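PDB 3ZED: RNA-directed RNA polymerase from Infectious pancreatic necrosis virus, which acts as the viral RNA-dependent RNA polymerase, extending RNA chains from ribonucleoside triphosphates, and probably occurs both free and covalently attached to the genomic RNA. Local coordinates for residues A247-I252 against C299-P304; K105-H110 against L458-Q463; R61-P66 against D293-S298; L264-S269 against P325-L330. One frame throughout, in Å; residues are numbered along the deposited sequence.

Interaction 1. Residues A247-I252 against C299-P304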
loop_
_atom_site.group_PDB
_atom_site.type_symbol
_atom_site.label_atom_id
_atom_site.label_comp_id
_atom_site.label_asym_id
_atom_site.label_seq_id
_atom_site.Cartn_x
_atom_site.Cartn_y
_atom_site.Cartn_z
ATOM N N ALA B 247 10.944 1.286 13.672
ATOM C CA ALA B 247 11.952 2.214 13.180
ATOM C C ALA B 247 12.763 1.580 12.046
ATOM O O ALA B 247 13.267 2.287 11.172
ATOM C CB ALA B 247 12.881 2.619 14.315
ATOM N N GLY B 248 12.901 0.261 12.092
ATOM C CA GLY B 248 13.715 -0.499 11.150
ATOM C C GLY B 248 15.188 -0.278 11.454
ATOM O O GLY B 248 15.534 0.294 12.500
ATOM N N LEU B 249 16.068 -0.717 10.535
ATOM C CA LEU B 249 17.511 -0.538 10.689
ATOM C C LEU B 249 17.874 0.957 10.699
ATOM O O LEU B 249 17.219 1.738 10.007
ATOM C CB LEU B 249 18.308 -1.259 9.586
ATOM C CG LEU B 249 18.248 -2.783 9.535
ATOM C CD1 LEU B 249 19.198 -3.314 8.480
ATOM C CD2 LEU B 249 18.628 -3.404 10.858
ATOM N N PRO B 250 18.856 1.389 11.518
ATOM C CA PRO B 250 19.719 0.594 12.408
ATOM C C PRO B 250 19.217 0.570 13.862
ATOM O O PRO B 250 20.032 0.432 14.785
ATOM C CB PRO B 250 21.068 1.310 12.270
ATOM C CG PRO B 250 20.715 2.769 11.981
ATOM C CD PRO B 250 19.270 2.808 11.516
ATOM N N TYR B 251 17.884 0.678 14.070
ATOM C CA TYR B 251 17.320 0.707 15.422
ATOM C C TYR B 251 16.334 -0.432 15.682
ATOM O O TYR B 251 15.138 -0.184 15.850
ATOM C CB TYR B 251 16.672 2.078 15.729
ATOM C CG TYR B 251 17.609 3.238 15.460
ATOM C CD1 TYR B 251 18.704 3.482 16.286
ATOM C CD2 TYR B 251 17.430 4.059 14.352
ATOM C CE1 TYR B 251 19.600 4.513 16.011
ATOM C CE2 TYR B 251 18.322 5.090 14.066
ATOM C CZ TYR B 251 19.413 5.304 14.893
ATOM O OH TYR B 251 20.283 6.328 14.625
ATOM N N ILE B 252 16.848 -1.669 15.805
ATOM C CA ILE B 252 16.005 -2.835 16.099
ATOM C C ILE B 252 15.470 -2.728 17.546
ATOM O O ILE B 252 16.218 -2.398 18.476
ATOM C CB ILE B 252 16.750 -4.178 15.836
ATOM C CG1 ILE B 252 16.966 -4.398 14.311
ATOM C CG2 ILE B 252 16.009 -5.381 16.461
ATOM C CD1 ILE B 252 18.146 -5.285 13.964
ATOM N N CYS B 299 17.974 -2.127 3.584
ATOM C CA CYS B 299 17.726 -3.446 4.155
ATOM C C CYS B 299 16.527 -3.393 5.084
ATOM O O CYS B 299 16.557 -2.702 6.105
ATOM C CB CYS B 299 18.976 -3.964 4.867
ATOM S SG CYS B 299 18.897 -5.711 5.360
ATOM N N GLY B 300 15.456 -4.078 4.689
ATOM C CA GLY B 300 14.217 -4.094 5.456
ATOM C C GLY B 300 14.135 -5.235 6.442
ATOM O O GLY B 300 14.607 -6.338 6.155
ATOM N N LEU B 301 13.550 -4.988 7.621
ATOM C CA LEU B 301 13.321 -6.058 8.600
ATOM C C LEU B 301 12.215 -6.960 8.051
ATOM O O LEU B 301 11.177 -6.439 7.635
ATOM C CB LEU B 301 12.923 -5.510 9.989
ATOM C CG LEU B 301 13.882 -4.559 10.691
ATOM C CD1 LEU B 301 13.304 -4.138 12.035
ATOM C CD2 LEU B 301 15.285 -5.177 10.856
ATOM N N LEU B 302 12.450 -8.277 7.970
ATOM C CA LEU B 302 11.416 -9.157 7.423
ATOM C C LEU B 302 10.382 -9.493 8.502
ATOM O O LEU B 302 10.504 -10.481 9.227
ATOM C CB LEU B 302 12.018 -10.414 6.797
ATOM C CG LEU B 302 11.139 -11.085 5.755
ATOM C CD1 LEU B 302 11.116 -10.280 4.455
ATOM C CD2 LEU B 302 11.597 -12.527 5.519
ATOM N N PHE B 303 9.371 -8.627 8.606
ATOM C CA PHE B 303 8.302 -8.707 9.583
ATOM C C PHE B 303 7.233 -9.726 9.161
ATOM O O PHE B 303 6.721 -9.631 8.046
ATOM C CB PHE B 303 7.688 -7.298 9.746
ATOM C CG PHE B 303 6.732 -7.126 10.895
ATOM C CD1 PHE B 303 5.368 -7.359 10.730
ATOM C CD2 PHE B 303 7.177 -6.648 12.123
ATOM C CE1 PHE B 303 4.475 -7.192 11.796
ATOM C CE2 PHE B 303 6.285 -6.467 13.184
ATOM C CZ PHE B 303 4.941 -6.741 13.013
ATOM N N PRO B 304 6.852 -10.695 10.034
ATOM C CA PRO B 304 5.771 -11.640 9.655
ATOM C C PRO B 304 4.408 -10.956 9.758
ATOM O O PRO B 304 4.073 -10.405 10.809
ATOM C CB PRO B 304 5.928 -12.778 10.667
ATOM C CG PRO B 304 6.529 -12.133 11.881
ATOM C CD PRO B 304 7.353 -10.958 11.404
HETATM O O HOH W 1 14.781 -1.983 8.270
#

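Interaction 2. Residues K105-H110 against L458-Q463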
loop_
_atom_site.group_PDB
_atom_site.type_symbol
_atom_site.label_atom_id
_atom_site.label_comp_id
_atom_site.label_asym_id
_atom_site.label_seq_id
_atom_site.Cartn_x
_atom_site.Cartn_y
_atom_site.Cartn_z
ATOM N N LYS B 105 20.658 -8.021 14.158
ATOM C CA LYS B 105 19.933 -9.267 14.383
ATOM C C LYS B 105 18.473 -8.960 14.650
ATOM O O LYS B 105 18.164 -8.116 15.501
ATOM C CB LYS B 105 20.556 -10.064 15.552
ATOM C CG LYS B 105 21.920 -10.667 15.230
ATOM C CD LYS B 105 22.677 -11.072 16.471
ATOM C CE LYS B 105 24.106 -11.406 16.153
ATOM N NZ LYS B 105 24.818 -11.907 17.352
ATOM N N TYR B 106 17.570 -9.623 13.906
ATOM C CA TYR B 106 16.149 -9.389 14.061
ATOM C C TYR B 106 15.444 -10.722 14.219
ATOM O O TYR B 106 15.402 -11.516 13.288
ATOM C CB TYR B 106 15.587 -8.558 12.891
ATOM C CG TYR B 106 14.073 -8.459 12.884
ATOM C CD1 TYR B 106 13.392 -7.841 13.927
ATOM C CD2 TYR B 106 13.320 -9.029 11.859
ATOM C CE1 TYR B 106 12.000 -7.787 13.952
ATOM C CE2 TYR B 106 11.929 -8.961 11.858
ATOM C CZ TYR B 106 11.271 -8.337 12.908
ATOM O OH TYR B 106 9.895 -8.269 12.938
ATOM N N TYR B 107 14.911 -10.967 15.421
ATOM C CA TYR B 107 14.224 -12.206 15.756
ATOM C C TYR B 107 12.760 -11.908 16.073
ATOM O O TYR B 107 12.431 -11.598 17.218
ATOM C CB TYR B 107 14.942 -12.919 16.921
ATOM C CG TYR B 107 16.275 -13.520 16.529
ATOM C CD1 TYR B 107 17.446 -12.767 16.580
ATOM C CD2 TYR B 107 16.375 -14.851 16.140
ATOM C CE1 TYR B 107 18.681 -13.320 16.229
ATOM C CE2 TYR B 107 17.609 -15.427 15.831
ATOM C CZ TYR B 107 18.756 -14.649 15.841
ATOM O OH TYR B 107 19.963 -15.215 15.489
ATOM N N PRO B 108 11.880 -11.923 15.049
ATOM C CA PRO B 108 10.463 -11.604 15.297
ATOM C C PRO B 108 9.719 -12.705 16.029
ATOM O O PRO B 108 10.098 -13.872 15.947
ATOM C CB PRO B 108 9.890 -11.436 13.889
ATOM C CG PRO B 108 10.733 -12.300 13.028
ATOM C CD PRO B 108 12.121 -12.234 13.621
ATOM N N PHE B 109 8.642 -12.330 16.722
ATOM C CA PHE B 109 7.783 -13.282 17.412
ATOM C C PHE B 109 6.776 -13.831 16.431
ATOM O O PHE B 109 6.314 -13.131 15.537
ATOM C CB PHE B 109 7.074 -12.642 18.627
ATOM C CG PHE B 109 8.005 -12.344 19.786
ATOM C CD1 PHE B 109 8.316 -13.326 20.723
ATOM C CD2 PHE B 109 8.574 -11.083 19.934
ATOM C CE1 PHE B 109 9.194 -13.054 21.779
ATOM C CE2 PHE B 109 9.453 -10.812 20.994
ATOM C CZ PHE B 109 9.758 -11.800 21.906
ATOM N N HIS B 110 6.463 -15.094 16.590
ATOM C CA HIS B 110 5.499 -15.804 15.776
ATOM C C HIS B 110 4.467 -16.335 16.738
ATOM O O HIS B 110 4.800 -17.152 17.600
ATOM C CB HIS B 110 6.212 -16.903 14.970
ATOM C CG HIS B 110 7.211 -16.363 13.994
ATOM N ND1 HIS B 110 8.558 -16.313 14.289
ATOM C CD2 HIS B 110 7.019 -15.837 12.763
ATOM C CE1 HIS B 110 9.145 -15.787 13.226
ATOM N NE2 HIS B 110 8.265 -15.497 12.278
ATOM N N LEU B 458 16.427 -8.546 6.447
ATOM C CA LEU B 458 17.053 -9.143 7.615
ATOM C C LEU B 458 16.081 -10.042 8.353
ATOM O O LEU B 458 14.987 -9.616 8.731
ATOM C CB LEU B 458 17.590 -8.042 8.575
ATOM C CG LEU B 458 18.405 -8.512 9.813
ATOM C CD1 LEU B 458 19.720 -9.169 9.418
ATOM C CD2 LEU B 458 18.660 -7.377 10.769
ATOM N N LEU B 459 16.522 -11.277 8.606
ATOM C CA LEU B 459 15.772 -12.290 9.355
ATOM C C LEU B 459 16.788 -13.055 10.156
ATOM O O LEU B 459 17.714 -13.613 9.571
ATOM C CB LEU B 459 14.947 -13.208 8.427
ATOM C CG LEU B 459 13.968 -14.126 9.132
ATOM C CD1 LEU B 459 12.725 -13.357 9.578
ATOM C CD2 LEU B 459 13.590 -15.302 8.250
ATOM N N MET B 460 16.637 -13.055 11.500
ATOM C CA MET B 460 17.608 -13.622 12.462
ATOM C C MET B 460 18.898 -12.805 12.272
ATOM O O MET B 460 18.817 -11.570 12.249
ATOM C CB MET B 460 17.798 -15.147 12.299
ATOM C CG MET B 460 16.506 -15.923 12.422
ATOM S SD MET B 460 16.796 -17.689 12.560
ATOM C CE MET B 460 15.481 -18.289 11.688
ATOM N N ASN B 461 20.045 -13.463 12.053
ATOM C CA ASN B 461 21.323 -12.808 11.779
ATOM C C ASN B 461 21.635 -12.896 10.255
ATOM O O ASN B 461 22.773 -12.668 9.859
ATOM C CB ASN B 461 22.439 -13.462 12.634
ATOM C CG ASN B 461 22.795 -14.885 12.251
ATOM O OD1 ASN B 461 22.093 -15.559 11.490
ATOM N ND2 ASN B 461 23.923 -15.375 12.754
ATOM N N LEU B 462 20.615 -13.230 9.413
ATOM C CA LEU B 462 20.786 -13.436 7.970
ATOM C C LEU B 462 20.332 -12.249 7.126
ATOM O O LEU B 462 19.174 -11.820 7.199
ATOM C CB LEU B 462 20.042 -14.712 7.491
ATOM C CG LEU B 462 20.386 -16.048 8.172
ATOM C CD1 LEU B 462 19.463 -17.126 7.714
ATOM C CD2 LEU B 462 21.828 -16.489 7.893
ATOM N N GLN B 463 21.255 -11.760 6.273
ATOM C CA GLN B 463 20.972 -10.687 5.319
ATOM C C GLN B 463 20.681 -11.365 3.991
ATOM O O GLN B 463 21.576 -11.934 3.349
ATOM C CB GLN B 463 22.117 -9.678 5.255
ATOM C CG GLN B 463 22.130 -8.787 6.487
ATOM C CD GLN B 463 23.365 -7.945 6.589
ATOM O OE1 GLN B 463 23.867 -7.411 5.592
ATOM N NE2 GLN B 463 23.875 -7.807 7.807
#

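Interaction 3. Residues R61-P66 against D293-S298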
loop_
_atom_site.group_PDB
_atom_site.type_symbol
_atom_site.label_atom_id
_atom_site.label_comp_id
_atom_site.label_asym_id
_atom_site.label_seq_id
_atom_site.Cartn_x
_atom_site.Cartn_y
_atom_site.Cartn_z
ATOM N N ARG B 61 26.674 -11.613 1.782
ATOM C CA ARG B 61 27.773 -11.552 2.750
ATOM C C ARG B 61 27.342 -10.462 3.757
ATOM O O ARG B 61 26.916 -9.382 3.314
ATOM C CB ARG B 61 29.125 -11.263 2.069
ATOM N N PRO B 62 27.223 -10.766 5.074
ATOM C CA PRO B 62 26.614 -9.782 5.987
ATOM C C PRO B 62 27.429 -8.507 6.144
ATOM O O PRO B 62 28.662 -8.541 6.260
ATOM C CB PRO B 62 26.478 -10.541 7.314
ATOM C CG PRO B 62 27.466 -11.652 7.230
ATOM C CD PRO B 62 27.581 -12.013 5.780
ATOM N N ARG B 63 26.715 -7.376 6.127
ATOM C CA ARG B 63 27.308 -6.061 6.305
ATOM C C ARG B 63 27.064 -5.607 7.743
ATOM O O ARG B 63 26.070 -6.004 8.359
ATOM C CB ARG B 63 26.763 -5.068 5.280
ATOM C CG ARG B 63 27.051 -5.470 3.840
ATOM C CD ARG B 63 25.874 -5.180 2.926
ATOM N NE ARG B 63 24.648 -5.830 3.387
ATOM C CZ ARG B 63 23.464 -5.719 2.792
ATOM N NH1 ARG B 63 23.326 -4.980 1.698
ATOM N NH2 ARG B 63 22.406 -6.337 3.296
ATOM N N ALA B 64 27.992 -4.815 8.289
ATOM C CA ALA B 64 27.943 -4.353 9.674
ATOM C C ALA B 64 27.581 -2.860 9.779
ATOM O O ALA B 64 27.822 -2.092 8.851
ATOM C CB ALA B 64 29.284 -4.623 10.351
ATOM N N ILE B 65 27.020 -2.461 10.919
ATOM C CA ILE B 65 26.624 -1.077 11.189
ATOM C C ILE B 65 27.584 -0.515 12.236
ATOM O O ILE B 65 27.820 -1.215 13.221
ATOM C CB ILE B 65 25.139 -1.028 11.668
ATOM C CG1 ILE B 65 24.179 -1.458 10.550
ATOM C CG2 ILE B 65 24.756 0.350 12.249
ATOM C CD1 ILE B 65 22.789 -1.915 11.007
ATOM N N PRO B 66 28.112 0.732 12.107
ATOM C CA PRO B 66 28.999 1.256 13.167
ATOM C C PRO B 66 28.267 1.359 14.513
ATOM O O PRO B 66 27.044 1.551 14.543
ATOM C CB PRO B 66 29.425 2.634 12.635
ATOM C CG PRO B 66 29.158 2.586 11.170
ATOM C CD PRO B 66 27.941 1.724 11.027
ATOM N N ASP B 293 28.203 3.383 2.790
ATOM C CA ASP B 293 28.229 3.869 4.176
ATOM C C ASP B 293 26.846 3.768 4.826
ATOM O O ASP B 293 26.768 3.487 6.017
ATOM C CB ASP B 293 28.746 5.316 4.253
ATOM C CG ASP B 293 30.256 5.497 4.102
ATOM O OD1 ASP B 293 30.968 4.478 3.922
ATOM O OD2 ASP B 293 30.719 6.657 4.143
ATOM N N PHE B 294 25.779 3.980 4.037
ATOM C CA PHE B 294 24.380 3.923 4.455
ATOM C C PHE B 294 23.665 2.675 3.872
ATOM O O PHE B 294 22.453 2.725 3.661
ATOM C CB PHE B 294 23.646 5.201 4.019
ATOM C CG PHE B 294 24.043 6.451 4.761
ATOM C CD1 PHE B 294 23.370 6.839 5.916
ATOM C CD2 PHE B 294 25.061 7.269 4.284
ATOM C CE1 PHE B 294 23.724 8.020 6.594
ATOM C CE2 PHE B 294 25.412 8.443 4.957
ATOM C CZ PHE B 294 24.739 8.815 6.106
ATOM N N TRP B 295 24.403 1.553 3.635
ATOM C CA TRP B 295 23.873 0.303 3.058
ATOM C C TRP B 295 22.575 -0.141 3.756
ATOM O O TRP B 295 21.665 -0.634 3.093
ATOM C CB TRP B 295 24.920 -0.845 3.120
ATOM C CG TRP B 295 25.202 -1.357 4.514
ATOM C CD1 TRP B 295 26.190 -0.935 5.358
ATOM C CD2 TRP B 295 24.438 -2.335 5.248
ATOM N NE1 TRP B 295 26.099 -1.599 6.566
ATOM C CE2 TRP B 295 25.003 -2.428 6.541
ATOM C CE3 TRP B 295 23.307 -3.123 4.946
ATOM C CZ2 TRP B 295 24.503 -3.304 7.517
ATOM C CZ3 TRP B 295 22.797 -3.962 5.922
ATOM C CH2 TRP B 295 23.413 -4.072 7.179
ATOM N N TYR B 296 22.506 0.032 5.106
ATOM C CA TYR B 296 21.418 -0.416 5.969
ATOM C C TYR B 296 20.104 0.298 5.665
ATOM O O TYR B 296 19.041 -0.212 6.029
ATOM C CB TYR B 296 21.813 -0.288 7.448
ATOM C CG TYR B 296 22.323 1.078 7.848
ATOM C CD1 TYR B 296 21.447 2.071 8.277
ATOM C CD2 TYR B 296 23.682 1.366 7.831
ATOM C CE1 TYR B 296 21.907 3.335 8.627
ATOM C CE2 TYR B 296 24.158 2.621 8.195
ATOM C CZ TYR B 296 23.269 3.602 8.602
ATOM O OH TYR B 296 23.730 4.842 8.978
ATOM N N LEU B 297 20.164 1.437 4.946
ATOM C CA LEU B 297 18.974 2.169 4.525
ATOM C C LEU B 297 18.258 1.440 3.373
ATOM O O LEU B 297 17.151 1.836 2.999
ATOM C CB LEU B 297 19.317 3.616 4.131
ATOM C CG LEU B 297 19.770 4.574 5.249
ATOM C CD1 LEU B 297 19.848 5.996 4.734
ATOM C CD2 LEU B 297 18.844 4.525 6.461
ATOM N N SER B 298 18.861 0.353 2.849
ATOM C CA SER B 298 18.262 -0.456 1.783
ATOM C C SER B 298 17.901 -1.876 2.263
ATOM O O SER B 298 17.595 -2.734 1.433
ATOM C CB SER B 298 19.211 -0.554 0.597
ATOM O OG SER B 298 20.255 -1.477 0.875
HETATM O O HOH W 2 20.745 -4.291 0.322
#

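Interaction 4. Residues L264-S269 against P325-L330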
loop_
_atom_site.group_PDB
_atom_site.type_symbol
_atom_site.label_atom_id
_atom_site.label_comp_id
_atom_site.label_asym_id
_atom_site.label_seq_id
_atom_site.Cartn_x
_atom_site.Cartn_y
_atom_site.Cartn_z
ATOM N N LEU B 264 15.748 11.937 11.382
ATOM C CA LEU B 264 16.052 13.241 10.796
ATOM C C LEU B 264 17.543 13.378 10.556
ATOM O O LEU B 264 17.929 13.725 9.447
ATOM C CB LEU B 264 15.547 14.400 11.687
ATOM C CG LEU B 264 14.035 14.530 11.861
ATOM C CD1 LEU B 264 13.699 15.541 12.943
ATOM C CD2 LEU B 264 13.348 14.888 10.552
ATOM N N VAL B 265 18.381 13.035 11.559
ATOM C CA VAL B 265 19.837 13.094 11.456
ATOM C C VAL B 265 20.302 12.197 10.290
ATOM O O VAL B 265 21.046 12.670 9.429
ATOM C CB VAL B 265 20.550 12.741 12.807
ATOM C CG1 VAL B 265 22.055 12.543 12.621
ATOM C CG2 VAL B 265 20.289 13.801 13.870
ATOM N N LEU B 266 19.839 10.934 10.245
ATOM C CA LEU B 266 20.242 9.975 9.215
ATOM C C LEU B 266 19.728 10.353 7.822
ATOM O O LEU B 266 20.516 10.300 6.873
ATOM C CB LEU B 266 19.793 8.551 9.582
ATOM C CG LEU B 266 20.516 7.876 10.759
ATOM C CD1 LEU B 266 20.004 6.474 10.958
ATOM C CD2 LEU B 266 22.070 7.863 10.567
ATOM N N ALA B 267 18.427 10.739 7.699
ATOM C CA ALA B 267 17.830 11.151 6.419
ATOM C C ALA B 267 18.504 12.424 5.904
ATOM O O ALA B 267 18.837 12.468 4.723
ATOM C CB ALA B 267 16.329 11.352 6.548
ATOM N N ASP B 268 18.788 13.410 6.796
ATOM C CA ASP B 268 19.503 14.642 6.450
ATOM C C ASP B 268 20.882 14.347 5.880
ATOM O O ASP B 268 21.236 14.853 4.815
ATOM C CB ASP B 268 19.697 15.541 7.691
ATOM C CG ASP B 268 18.547 16.432 8.110
ATOM O OD1 ASP B 268 17.384 16.118 7.755
ATOM O OD2 ASP B 268 18.798 17.404 8.851
ATOM N N SER B 269 21.668 13.540 6.615
ATOM C CA SER B 269 23.045 13.199 6.258
ATOM C C SER B 269 23.107 12.422 4.952
ATOM O O SER B 269 23.995 12.690 4.153
ATOM C CB SER B 269 23.713 12.403 7.376
ATOM O OG SER B 269 23.713 13.119 8.600
ATOM N N PRO B 325 13.693 1.026 6.664
ATOM C CA PRO B 325 14.284 1.927 7.667
ATOM C C PRO B 325 13.575 3.281 7.655
ATOM O O PRO B 325 13.252 3.800 6.587
ATOM C CB PRO B 325 15.731 2.058 7.186
ATOM C CG PRO B 325 15.985 0.797 6.441
ATOM C CD PRO B 325 14.720 0.559 5.707
ATOM N N TYR B 326 13.303 3.831 8.845
ATOM C CA TYR B 326 12.633 5.119 9.030
ATOM C C TYR B 326 13.219 6.226 8.097
ATOM O O TYR B 326 12.412 6.854 7.409
ATOM C CB TYR B 326 12.681 5.542 10.520
ATOM C CG TYR B 326 11.818 6.721 10.937
ATOM C CD1 TYR B 326 10.981 7.363 10.024
ATOM C CD2 TYR B 326 11.769 7.136 12.264
ATOM C CE1 TYR B 326 10.168 8.427 10.413
ATOM C CE2 TYR B 326 10.960 8.199 12.663
ATOM C CZ TYR B 326 10.169 8.847 11.732
ATOM O OH TYR B 326 9.414 9.927 12.119
ATOM N N PRO B 327 14.554 6.459 7.988
ATOM C CA PRO B 327 15.043 7.543 7.101
ATOM C C PRO B 327 14.676 7.337 5.626
ATOM O O PRO B 327 14.292 8.304 4.972
ATOM C CB PRO B 327 16.564 7.514 7.310
ATOM C CG PRO B 327 16.752 6.871 8.630
ATOM C CD PRO B 327 15.685 5.830 8.706
ATOM N N THR B 328 14.751 6.078 5.118
ATOM C CA THR B 328 14.409 5.731 3.722
ATOM C C THR B 328 12.922 6.019 3.459
ATOM O O THR B 328 12.608 6.659 2.452
ATOM C CB THR B 328 14.784 4.274 3.423
ATOM O OG1 THR B 328 16.181 4.151 3.627
ATOM C CG2 THR B 328 14.460 3.855 1.999
ATOM N N HIS B 329 12.029 5.573 4.377
ATOM C CA HIS B 329 10.579 5.785 4.298
ATOM C C HIS B 329 10.249 7.291 4.241
ATOM O O HIS B 329 9.413 7.696 3.440
ATOM C CB HIS B 329 9.862 5.122 5.489
ATOM C CG HIS B 329 8.388 5.358 5.469
ATOM N ND1 HIS B 329 7.572 4.720 4.543
ATOM C CD2 HIS B 329 7.631 6.198 6.214
ATOM C CE1 HIS B 329 6.353 5.178 4.764
ATOM N NE2 HIS B 329 6.334 6.055 5.766
ATOM N N LEU B 330 10.933 8.106 5.064
ATOM C CA LEU B 330 10.745 9.551 5.159
ATOM C C LEU B 330 11.110 10.248 3.827
ATOM O O LEU B 330 10.324 11.043 3.319
ATOM C CB LEU B 330 11.607 10.080 6.328
ATOM C CG LEU B 330 11.370 11.505 6.865
ATOM C CD1 LEU B 330 9.893 11.727 7.304
ATOM C CD2 LEU B 330 12.324 11.796 8.015
#

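Interaction 1. Residues A247-I252 against C299-P304
No flat group carries the contact between Leu-249 and Leu-301: the one aromatic ring of the loop, Tyr-251, points away from the strand, with Pro-250 CG 3.9 Å above one face, toward the rim. Leu-249 and the cis-linked Pro-250 form the centre of a type VI turn, closed by Tyr-251 N bonding to Gly-248 O at 2.9 Å. The turn belongs to the predicted GTP-binding loop and rests on strand 299-310 of a mixed sheet of the polymerase palm family region. Leu-249 has CG anti to its carbonyl carbon (chi1 -65°), and its two methyls divide the work. CD1 lies 3.7 Å from Cys-299 CB and also reaches the sulfur and the carbonyl oxygen of that residue, while CD2 meets Leu-301 CD2 at 3.8 Å. The same Leu-301 methyl receives Ile-252 CG1 at 3.9 Å; the other Leu-301 methyl, CD1, lies against Gly-248 CA. Leu-458 of the adjoining strand backs both Leu-249 and Ile-252. No direct hydrogen bond joins loop to strand. Instead, a water accepts from Leu-249 N at 2.9 Å, donates to Cys-299 O at 2.9 Å and takes a weak bond from Leu-301 N.

Interaction 2. Residues K105-H110 against L458-Q463
Tyr-106 and Met-460 form a single antiparallel bridge, a hydrogen-bonded pair whose CA atoms lie 4.8 Å apart. Tyr-106 N donates to Met-460 O at 2.8 Å in a nearly straight bond (166° at the hydrogen); the return bond, from Met-460 N to Tyr-106 O at 2.7 Å, is more bent. Met-460 O is also approached by Lys-105 CA, in a CA-H...O contact of 3.3 Å. Met-460 has positive phi as the second residue of a type II' turn running from Leu-459 to Leu-462, which makes strands 456-459 and 462-465 a tight beta hairpin. Segment 105-110, an irregular stretch following strand 101-102, docks on the tip of that hairpin. Tyr-107 has CG anti to its carbonyl carbon (chi1 -71°), and its ring lies across the turn. Met-460 CA sits over the centre of the Tyr-107 ring, 3.8 Å from the centroid and 13° off the normal, a CH-pi contact. Met-460 CB comes to 3.5 Å from Tyr-107 CE2, the methionine chain crossing the tyrosine at about a right angle, and the sulfur adds an oblique Met-aromatic contact. At the root of its side chain, Tyr-106 CB packs on Leu-458 CD2 at 3.9 Å, and the ring edge has Leu-458 O near its plane. Pro-108 CD lies over one face of the Tyr-106 ring, toward the rim, and Pro-108 CG touches Leu-459 CD1. Pro-45 of helix 45-54 and Tyr-164 of helix 164-179 pack against both Tyr-107 and Met-460. Lys-105 CG meets Asn-461 CB at 3.8 Å.

Interaction 3. Residues R61-P66 against D293-S298
The 3-10 segment 295-298, which links helix 283-293 to strand 299-310, turns the indole of Trp-295 between Arg-63 and its own neighbour Tyr-296. Arg-63 CB stands over the six-membered ring of Trp-295, 3.5 Å from the centroid in a CH-pi contact. The arginine chain bends at chi2 and chi3, putting CD and NE by the CE3 side of the indole; Arg-63 CZ then lies 3.4 Å from Trp-295 CE3, which sits over the guanidinium centre, the planes 27° apart. On the opposite face of the indole lies Tyr-296 CB. At the indole edge, Trp-295 NE1 donates to Ala-64 O at 2.9 Å, the oxygen lying in the ring plane although the donor stands well above the carbonyl plane. Segment 61-66 leads into strand 65-72, the middle strand of a three-stranded antiparallel sheet, so the tryptophan joins the start of that strand to the 3-10 segment. Ile-65 CG1 follows, 3.6 Å from Trp-295 CZ2 and 4.0 Å from Tyr-296 CD2. In the guanidinium of buried Arg-63, NE bonds to Gln-463 OE1, NH2 to Ser-456 OG, and NH1 to Leu-789 O near the end of the modelled chain. Arg-63 NH1 also donates to a water at 3.0 Å that donates to Ser-298 OG. Ser-298 OG in turn donates to Trp-295 O at 2.8 Å, an oxygen that also accepts from Ser-298 N.

Interaction 4. Residues L264-S269 against P325-L330
Leu-266 lies side by side with Pro-327, both side chains pointing the same way. Leu-266 CB is 3.6 Å from Pro-327 CG; CG of the leucine then lies anti to the carbonyl carbon (chi1 -70°); at the tip, Leu-266 CD1 reaches Pro-327 CG at 4.0 Å and also touches the hydroxyl of Tyr-251, while CD2 lies near that of Tyr-296. The leucine therefore spans from the neighbouring helix to the predicted GTP-binding loop. Next along the chain, Ala-267 meets the adjoining ring carbon, Pro-327 CB, which is 3.7 Å from Ala-267 N and 3.9 Å from Ala-267 CB. With only a methyl group on one side and a compact ring on the other, the two backbones come close, the CA atoms of Ala-267 and Pro-327 being 4.6 Å apart. The contact is a helix-helix crossing within the palm family region, joining helix 260-278 to the N-terminal part of helix 326-340; the local axes approach to 8.6 Å at a crossing angle of -60°. Pro-325 is the N-cap of the second helix, which places Pro-327 in its first turn, where a residue lacking an N-H costs no helical hydrogen bond. One turn on, Leu-330 has CG anti to its backbone N (chi1 -166°), and Leu-330 CD2 meets Leu-264 CD2 at 4.1 Å and Ala-267 CB at 4.3 Å. No hydrogen bond crosses between the helices, and the residues that touch are buried. Beyond the interface, Asp-268 OD2 bonds to Ser-222 OG, and Thr-328 OG1 to Leu-297 O.

In the fold
From the N terminus, residues 61-66 come first and close interaction 3 with 293-298; residues 105-110 follow and pair with 458-463 to close interaction 2, so these two loops cross. Interactions 1 and 4 both nest inside the loop closed by interaction 2, each crosses interaction 3, and they cross each other, since 264-269 falls between 247-252 and 299-304 while 325-330 lies beyond 299-304. Interactions 1 and 2 reach the mixed sheet, through neighbouring strands 299-310 and 456-459; interaction 3 joins the antiparallel sheet of strand 65-72 to the segment leading into it, and interaction 4 joins helices 260-278 and 326-340. Interactions 1 and 4 meet through Ala-247 O and Tyr-326 N; interactions 2 and 4 do not touch.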